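Local coordinates for protein aldehyde dehydrogenase 12 (Zea mays, PDB 6D97) that catalyses the NAD+-dependent oxidation of L-glutamate gamma-semialdehyde to glutamate, the last step of proline catabolism in plants, at residues A[26-34]-A[229-240]; A[294-305]-A[462-473]. All coordinates share one frame; numbering follows the deposited sequence.

Contact 1: A[26-34]-A[229-240]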
# COMPACT_ATOMS: atom_id res chain seq x y z
N THR A 26 -10.12 40.87 16.70
CA THR A 26 -10.45 39.45 16.73
C THR A 26 -11.15 39.05 15.43
O THR A 26 -11.76 39.89 14.77
CB THR A 26 -11.34 39.12 17.93
OG1 THR A 26 -12.68 39.55 17.67
CG2 THR A 26 -10.82 39.86 19.15
N PRO A 27 -11.03 37.78 15.05
CA PRO A 27 -11.58 37.32 13.76
C PRO A 27 -13.10 37.35 13.73
O PRO A 27 -13.77 37.43 14.76
CB PRO A 27 -11.06 35.88 13.66
CG PRO A 27 -9.85 35.86 14.53
CD PRO A 27 -10.19 36.75 15.68
N SER A 28 -13.62 37.25 12.50
CA SER A 28 -15.06 37.41 12.27
C SER A 28 -15.86 36.33 12.98
O SER A 28 -16.90 36.62 13.59
CB SER A 28 -15.33 37.38 10.76
OG SER A 28 -16.68 37.04 10.49
N PHE A 29 -15.40 35.08 12.93
CA PHE A 29 -16.15 33.99 13.53
C PHE A 29 -16.15 34.06 15.06
O PHE A 29 -16.95 33.37 15.69
CB PHE A 29 -15.57 32.65 13.09
CG PHE A 29 -14.13 32.46 13.47
CD1 PHE A 29 -13.80 31.97 14.73
CD2 PHE A 29 -13.11 32.75 12.59
CE1 PHE A 29 -12.49 31.78 15.09
CE2 PHE A 29 -11.79 32.57 12.95
CZ PHE A 29 -11.48 32.08 14.20
N ALA A 30 -15.26 34.86 15.64
CA ALA A 30 -15.04 34.80 17.08
C ALA A 30 -16.17 35.48 17.84
O ALA A 30 -16.72 36.50 17.41
CB ALA A 30 -13.71 35.45 17.43
N THR A 31 -16.53 34.88 18.98
CA THR A 31 -17.42 35.50 19.95
C THR A 31 -16.70 35.87 21.24
O THR A 31 -17.34 36.24 22.22
CB THR A 31 -18.61 34.58 20.26
OG1 THR A 31 -18.13 33.32 20.74
CG2 THR A 31 -19.44 34.36 19.01
N VAL A 32 -15.37 35.78 21.25
CA VAL A 32 -14.57 36.01 22.44
C VAL A 32 -13.28 36.72 22.05
O VAL A 32 -12.74 36.50 20.96
CB VAL A 32 -14.28 34.70 23.20
CG1 VAL A 32 -13.38 33.78 22.37
CG2 VAL A 32 -13.65 34.97 24.55
N SER A 33 -12.79 37.57 22.94
CA SER A 33 -11.51 38.23 22.78
C SER A 33 -10.54 37.63 23.78
O SER A 33 -10.70 37.87 24.99
CB SER A 33 -11.64 39.74 22.99
OG SER A 33 -10.37 40.36 23.09
N PRO A 34 -9.54 36.87 23.34
CA PRO A 34 -8.70 36.12 24.30
C PRO A 34 -8.02 36.99 25.33
O PRO A 34 -7.88 36.56 26.48
CB PRO A 34 -7.67 35.43 23.38
CG PRO A 34 -8.37 35.32 22.07
CD PRO A 34 -9.20 36.56 21.95
N ILE A 229 -13.78 26.30 25.35
CA ILE A 229 -14.00 27.54 24.62
C ILE A 229 -13.23 27.53 23.31
O ILE A 229 -13.67 28.11 22.31
CB ILE A 229 -13.64 28.76 25.49
CG1 ILE A 229 -14.18 30.05 24.88
CG2 ILE A 229 -12.12 28.86 25.70
CD1 ILE A 229 -14.22 31.22 25.85
N VAL A 230 -12.08 26.85 23.29
CA VAL A 230 -11.22 26.86 22.11
C VAL A 230 -11.91 26.15 20.95
O VAL A 230 -12.06 26.70 19.85
CB VAL A 230 -9.86 26.22 22.43
CG1 VAL A 230 -9.02 26.13 21.16
CG2 VAL A 230 -9.15 27.03 23.50
N MET A 231 -12.33 24.90 21.17
CA MET A 231 -13.01 24.16 20.12
C MET A 231 -14.33 24.81 19.75
O MET A 231 -14.78 24.68 18.60
CB MET A 231 -13.24 22.71 20.53
CG MET A 231 -12.13 21.79 20.12
SD MET A 231 -11.60 21.98 18.40
CE MET A 231 -13.01 21.28 17.54
N GLU A 232 -14.97 25.51 20.69
CA GLU A 232 -16.19 26.23 20.36
C GLU A 232 -15.92 27.29 19.30
O GLU A 232 -16.65 27.41 18.32
CB GLU A 232 -16.79 26.85 21.62
CG GLU A 232 -18.28 27.11 21.53
CD GLU A 232 -18.66 28.55 21.75
OE1 GLU A 232 -19.54 28.81 22.60
OE2 GLU A 232 -18.07 29.43 21.09
N GLN A 233 -14.84 28.06 19.49
CA GLN A 233 -14.43 29.03 18.48
C GLN A 233 -14.00 28.34 17.19
O GLN A 233 -14.29 28.82 16.10
CB GLN A 233 -13.29 29.90 19.02
CG GLN A 233 -13.65 30.65 20.29
CD GLN A 233 -14.83 31.58 20.09
OE1 GLN A 233 -14.79 32.50 19.27
NE2 GLN A 233 -15.90 31.34 20.84
N MET A 234 -13.31 27.20 17.31
CA MET A 234 -12.89 26.47 16.11
C MET A 234 -14.09 25.97 15.32
O MET A 234 -14.07 25.99 14.08
CB MET A 234 -11.97 25.32 16.50
CG MET A 234 -11.38 24.59 15.31
SD MET A 234 -10.31 25.65 14.34
CE MET A 234 -10.41 24.82 12.76
N ILE A 235 -15.15 25.54 16.01
CA ILE A 235 -16.34 25.05 15.32
C ILE A 235 -17.03 26.19 14.58
O ILE A 235 -17.56 25.99 13.47
CB ILE A 235 -17.28 24.36 16.31
CG1 ILE A 235 -16.65 23.05 16.79
CG2 ILE A 235 -18.62 24.07 15.67
CD1 ILE A 235 -17.37 22.43 17.98
N ARG A 236 -17.05 27.39 15.17
CA ARG A 236 -17.61 28.54 14.48
C ARG A 236 -16.84 28.84 13.20
O ARG A 236 -17.44 29.14 12.16
CB ARG A 236 -17.62 29.76 15.41
CG ARG A 236 -18.46 29.54 16.64
CD ARG A 236 -18.52 30.76 17.55
NE ARG A 236 -19.38 30.50 18.70
CZ ARG A 236 -20.70 30.72 18.71
NH1 ARG A 236 -21.30 31.21 17.64
NH2 ARG A 236 -21.40 30.44 19.80
N LEU A 237 -15.51 28.76 13.26
CA LEU A 237 -14.69 28.90 12.06
C LEU A 237 -15.05 27.82 11.05
O LEU A 237 -15.22 28.10 9.86
CB LEU A 237 -13.21 28.84 12.44
CG LEU A 237 -12.07 28.94 11.41
CD1 LEU A 237 -10.76 29.20 12.16
CD2 LEU A 237 -11.92 27.71 10.50
N LEU A 238 -15.15 26.57 11.51
CA LEU A 238 -15.44 25.46 10.59
C LEU A 238 -16.79 25.65 9.92
O LEU A 238 -16.94 25.33 8.73
CB LEU A 238 -15.38 24.13 11.34
CG LEU A 238 -13.99 23.61 11.70
CD1 LEU A 238 -14.07 22.47 12.69
CD2 LEU A 238 -13.27 23.17 10.43
N HIS A 239 -17.78 26.15 10.65
CA HIS A 239 -19.07 26.46 10.04
C HIS A 239 -18.93 27.52 8.96
O HIS A 239 -19.53 27.41 7.89
CB HIS A 239 -20.07 26.90 11.11
CG HIS A 239 -20.61 25.78 11.94
ND1 HIS A 239 -20.91 25.93 13.28
CD2 HIS A 239 -20.89 24.49 11.64
CE1 HIS A 239 -21.36 24.79 13.76
NE2 HIS A 239 -21.36 23.90 12.78
N ASP A 240 -18.13 28.56 9.23
CA ASP A 240 -17.85 29.56 8.21
C ASP A 240 -17.12 28.98 7.00
O ASP A 240 -17.21 29.55 5.91
CB ASP A 240 -17.04 30.71 8.80
CG ASP A 240 -17.87 31.63 9.66
OD1 ASP A 240 -19.10 31.42 9.73
OD2 ASP A 240 -17.30 32.57 10.27
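Phe-29 lays its ring against Leu-237 where the N-terminal segment runs along helix 229-240, against its direction; the helix belongs to the Rossmann-type NAD-binding domain. A type I beta turn, Pro-27 to Ala-30, presents the ring. With CG set between the backbone N and the carbonyl carbon (chi1 60°), the ring turns one face to the helix: Leu-237 CB stands 3.7 Å from the ring centroid, almost on the normal, and Leu-237 CD1 lies 3.6 Å from Phe-29 CZ. The carboxylate of Asp-240 comes beside Phe-29 CB, while Ala-30 leans on Phe-129 of helix 124-137. At Thr-31 the carboxamide of Gln-233 is held at both ends, which fixes its flip: Thr-31 N donates to Gln-233 OE1 (3.0 Å) on a lone pair, and Gln-233 NE2 donates to Thr-31 OG1 (3.0 Å) in the amide plane. Thr-31 CG2 rests over one face of the Arg-236 guanidinium. That group is steadied by a salt bridge from Arg-236 NE to Glu-232 OE2 (2.9 Å); Glu-232 OE1 accepts from Gln-46 N of strand 43-49. Last comes Val-32, whose CG1 presses on Gln-233 CD at 3.5 Å, and whose CG2 meets Ile-229 CD1 tip to tip at 4.0 Å.

Contact 2: A[294-305]-A[462-473]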
# COMPACT_ATOMS: atom_id res chain seq x y z
N ASP A 294 -4.80 6.98 26.24
CA ASP A 294 -4.83 7.12 27.69
C ASP A 294 -3.51 7.71 28.19
O ASP A 294 -2.73 8.29 27.44
CB ASP A 294 -5.13 5.77 28.34
CG ASP A 294 -4.49 4.62 27.59
OD1 ASP A 294 -3.77 4.87 26.60
OD2 ASP A 294 -4.72 3.46 28.00
N ALA A 295 -3.26 7.55 29.49
CA ALA A 295 -2.10 8.17 30.10
C ALA A 295 -0.81 7.55 29.57
O ALA A 295 -0.81 6.55 28.83
CB ALA A 295 -2.16 8.06 31.62
N GLY A 296 0.30 8.16 29.95
CA GLY A 296 1.61 7.63 29.64
C GLY A 296 2.61 7.96 30.73
O GLY A 296 2.61 9.06 31.26
N PHE A 297 3.45 6.99 31.09
CA PHE A 297 4.65 7.22 31.89
C PHE A 297 5.83 7.01 30.96
O PHE A 297 6.35 5.89 30.82
CB PHE A 297 4.69 6.30 33.12
CG PHE A 297 5.73 6.69 34.11
CD1 PHE A 297 5.47 7.64 35.07
CD2 PHE A 297 6.99 6.12 34.05
CE1 PHE A 297 6.46 8.02 35.97
CE2 PHE A 297 7.97 6.50 34.95
CZ PHE A 297 7.70 7.44 35.91
N ASP A 298 6.30 8.10 30.35
CA ASP A 298 7.24 8.05 29.24
C ASP A 298 8.69 8.17 29.72
O ASP A 298 8.99 8.98 30.61
CB ASP A 298 6.90 9.18 28.27
CG ASP A 298 5.40 9.32 28.09
OD1 ASP A 298 4.74 8.32 27.80
OD2 ASP A 298 4.88 10.43 28.19
N TRP A 299 9.55 7.34 29.16
CA TRP A 299 10.92 7.22 29.60
C TRP A 299 11.87 7.72 28.52
O TRP A 299 11.55 7.70 27.33
CB TRP A 299 11.28 5.76 29.97
CG TRP A 299 10.85 4.70 28.99
CD1 TRP A 299 9.72 3.93 29.06
CD2 TRP A 299 11.54 4.29 27.81
NE1 TRP A 299 9.67 3.07 27.99
CE2 TRP A 299 10.77 3.27 27.21
CE3 TRP A 299 12.73 4.68 27.20
CZ2 TRP A 299 11.16 2.65 26.03
CZ3 TRP A 299 13.12 4.07 26.03
CH2 TRP A 299 12.33 3.06 25.45
N LYS A 300 13.04 8.18 28.96
CA LYS A 300 14.16 8.49 28.09
C LYS A 300 15.36 7.72 28.60
O LYS A 300 15.69 7.78 29.79
CB LYS A 300 14.46 9.99 28.07
CG LYS A 300 15.70 10.35 27.26
CD LYS A 300 15.89 11.85 27.18
CE LYS A 300 14.91 12.48 26.19
NZ LYS A 300 14.75 13.94 26.42
N ILE A 301 15.98 6.96 27.70
CA ILE A 301 17.20 6.22 27.99
C ILE A 301 18.35 6.94 27.29
O ILE A 301 18.27 7.21 26.09
CB ILE A 301 17.11 4.76 27.53
CG1 ILE A 301 16.01 4.01 28.29
CG2 ILE A 301 18.44 4.07 27.72
CD1 ILE A 301 15.76 2.62 27.73
N LEU A 302 19.40 7.25 28.04
CA LEU A 302 20.63 7.76 27.47
C LEU A 302 21.58 6.60 27.24
O LEU A 302 21.85 5.82 28.16
CB LEU A 302 21.28 8.80 28.38
CG LEU A 302 20.46 10.00 28.88
CD1 LEU A 302 21.36 10.91 29.72
CD2 LEU A 302 19.83 10.78 27.74
N GLY A 303 22.09 6.48 26.02
CA GLY A 303 23.03 5.44 25.69
C GLY A 303 24.42 5.74 26.20
O GLY A 303 24.67 6.76 26.86
N PRO A 304 25.36 4.85 25.89
CA PRO A 304 26.73 5.02 26.39
C PRO A 304 27.52 6.09 25.67
O PRO A 304 28.51 6.59 26.23
CB PRO A 304 27.35 3.64 26.18
CG PRO A 304 26.62 3.09 25.00
CD PRO A 304 25.21 3.62 25.09
N ASP A 305 27.14 6.47 24.45
CA ASP A 305 27.95 7.38 23.63
C ASP A 305 27.57 8.82 23.95
O ASP A 305 26.64 9.39 23.39
CB ASP A 305 27.76 7.07 22.15
CG ASP A 305 26.31 6.91 21.76
OD1 ASP A 305 25.52 6.42 22.60
OD2 ASP A 305 25.95 7.30 20.63
N LEU A 462 3.31 4.79 25.74
CA LEU A 462 2.99 5.89 24.85
C LEU A 462 4.24 6.37 24.12
O LEU A 462 4.55 5.87 23.04
CB LEU A 462 2.34 7.04 25.64
CG LEU A 462 1.67 8.16 24.84
CD1 LEU A 462 0.96 7.61 23.61
CD2 LEU A 462 0.68 8.89 25.72
N THR A 463 4.96 7.33 24.69
CA THR A 463 6.17 7.84 24.06
C THR A 463 7.41 7.39 24.82
O THR A 463 7.34 6.95 25.97
CB THR A 463 6.15 9.37 23.95
OG1 THR A 463 6.18 9.95 25.26
CG2 THR A 463 4.90 9.82 23.23
N ALA A 464 8.54 7.51 24.15
CA ALA A 464 9.83 7.07 24.67
C ALA A 464 10.92 7.65 23.79
O ALA A 464 10.69 7.97 22.61
CB ALA A 464 9.94 5.55 24.72
N ALA A 465 12.11 7.78 24.36
CA ALA A 465 13.26 8.31 23.65
C ALA A 465 14.50 7.51 24.02
O ALA A 465 14.73 7.20 25.20
CB ALA A 465 13.49 9.79 23.96
N ILE A 466 15.30 7.19 23.01
CA ILE A 466 16.56 6.48 23.19
C ILE A 466 17.64 7.39 22.63
O ILE A 466 17.82 7.49 21.41
CB ILE A 466 16.57 5.11 22.50
CG1 ILE A 466 15.25 4.38 22.78
CG2 ILE A 466 17.76 4.29 22.98
CD1 ILE A 466 14.96 3.28 21.80
N VAL A 467 18.36 8.08 23.52
CA VAL A 467 19.34 9.08 23.11
C VAL A 467 20.67 8.36 22.93
O VAL A 467 21.44 8.16 23.87
CB VAL A 467 19.43 10.23 24.12
CG1 VAL A 467 20.45 11.26 23.65
CG2 VAL A 467 18.06 10.86 24.32
N SER A 468 20.94 7.96 21.69
CA SER A 468 22.15 7.26 21.28
C SER A 468 22.14 7.19 19.76
O SER A 468 21.08 7.14 19.14
CB SER A 468 22.22 5.85 21.88
OG SER A 468 23.21 5.07 21.23
N ASN A 469 23.34 7.19 19.17
CA ASN A 469 23.50 6.96 17.74
C ASN A 469 24.13 5.61 17.44
O ASN A 469 24.34 5.29 16.26
CB ASN A 469 24.34 8.08 17.11
CG ASN A 469 23.48 9.23 16.63
OD1 ASN A 469 22.27 9.24 16.86
ND2 ASN A 469 24.09 10.19 15.96
N ASP A 470 24.44 4.82 18.46
CA ASP A 470 24.95 3.46 18.33
C ASP A 470 23.86 2.54 17.78
O ASP A 470 22.88 2.28 18.49
CB ASP A 470 25.43 2.97 19.70
CG ASP A 470 26.09 1.60 19.66
OD1 ASP A 470 25.96 0.87 18.65
OD2 ASP A 470 26.75 1.25 20.66
N PRO A 471 24.00 2.02 16.55
CA PRO A 471 22.91 1.20 15.99
C PRO A 471 22.69 -0.12 16.72
O PRO A 471 21.55 -0.61 16.75
CB PRO A 471 23.36 0.97 14.54
CG PRO A 471 24.84 1.17 14.56
CD PRO A 471 25.09 2.23 15.59
N LEU A 472 23.73 -0.70 17.31
CA LEU A 472 23.55 -1.94 18.06
C LEU A 472 22.80 -1.69 19.36
O LEU A 472 21.98 -2.52 19.78
CB LEU A 472 24.90 -2.60 18.33
CG LEU A 472 25.84 -2.81 17.14
CD1 LEU A 472 27.11 -3.51 17.59
CD2 LEU A 472 25.17 -3.59 16.01
N PHE A 473 23.06 -0.56 20.01
CA PHE A 473 22.32 -0.20 21.22
C PHE A 473 20.87 0.14 20.89
O PHE A 473 19.94 -0.32 21.56
CB PHE A 473 23.00 0.98 21.91
CG PHE A 473 22.35 1.40 23.20
CD1 PHE A 473 22.66 0.77 24.39
CD2 PHE A 473 21.43 2.44 23.22
CE1 PHE A 473 22.07 1.16 25.58
CE2 PHE A 473 20.83 2.84 24.40
CZ PHE A 473 21.15 2.20 25.58
O HOH W 1 4.36 5.73 28.30
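Val-467 packs alongside Leu-302, CB against CD2, and Trp-299 covers Ala-464 where parallel strands 298-302 and 463-467 adjoin toward one side of the catalytic domain's sheet; Val-467 and Trp-299 bury the largest areas. Val-467 N donates to Ile-301 O (2.7 Å) and Val-467 O accepts from Gly-303 N (2.8 Å). Val-467 CG2 touches Lys-300 CD, on the same face as Ala-465. On the other face Trp-299, its CG between the backbone N and the carbonyl carbon (chi1 46°), reaches across to set its six-membered ring over Ala-464 CB, 3.3 Å from the ring centroid, while Ile-466 CG1 meets the ring edge. Beyond the strands Asp-305 grips a turn: Ser-468 OG donates to Asp-305 OD1 (3.0 Å) and Asn-469 N to the syn lone pair of Asp-305 OD2 (3.0 Å). Ser-468 OG also accepts from Asp-470 N, an ST turn leading into helix 471-479. An alanine replacing Asp-305 would remove both acceptors and is likely to leave the Ser-468 hydroxyl and Asn-469 N without these mates. Strand 331-337 bonds to the far side of 298-302, outermost strand 485-488 flanks 463-467, and helices 448-457 and 471-479 pack on the face bearing Trp-299, Ile-301 and Ile-466.

In the fold
Both contacts are largely buried, yet they lie on opposite sides of the chain's centre, about 39 Å apart between centres, and have no secondary-structure element in common. Contact 1 clasps an irregular N-terminal arm to the outside of a helix, so the joining is done mainly by side chains, an aromatic face and a carboxamide that bonds to both backbone and hydroxyl, beside a charged pair internal to the helix; exposed Thr-31 and Asp-240 are among its touching residues. Contact 2 joins two interior strands of a seven-stranded sheet; backbone hydrogen bonds tie them, with side chains packed on both faces and polar ones at the strand ends. Only contact 2 reaches other subunits, through Asn-469, Pro-471 and Leu-472. Ala-295 in contact 2 approaches the bound NAD more closely than Ile-229 in contact 1.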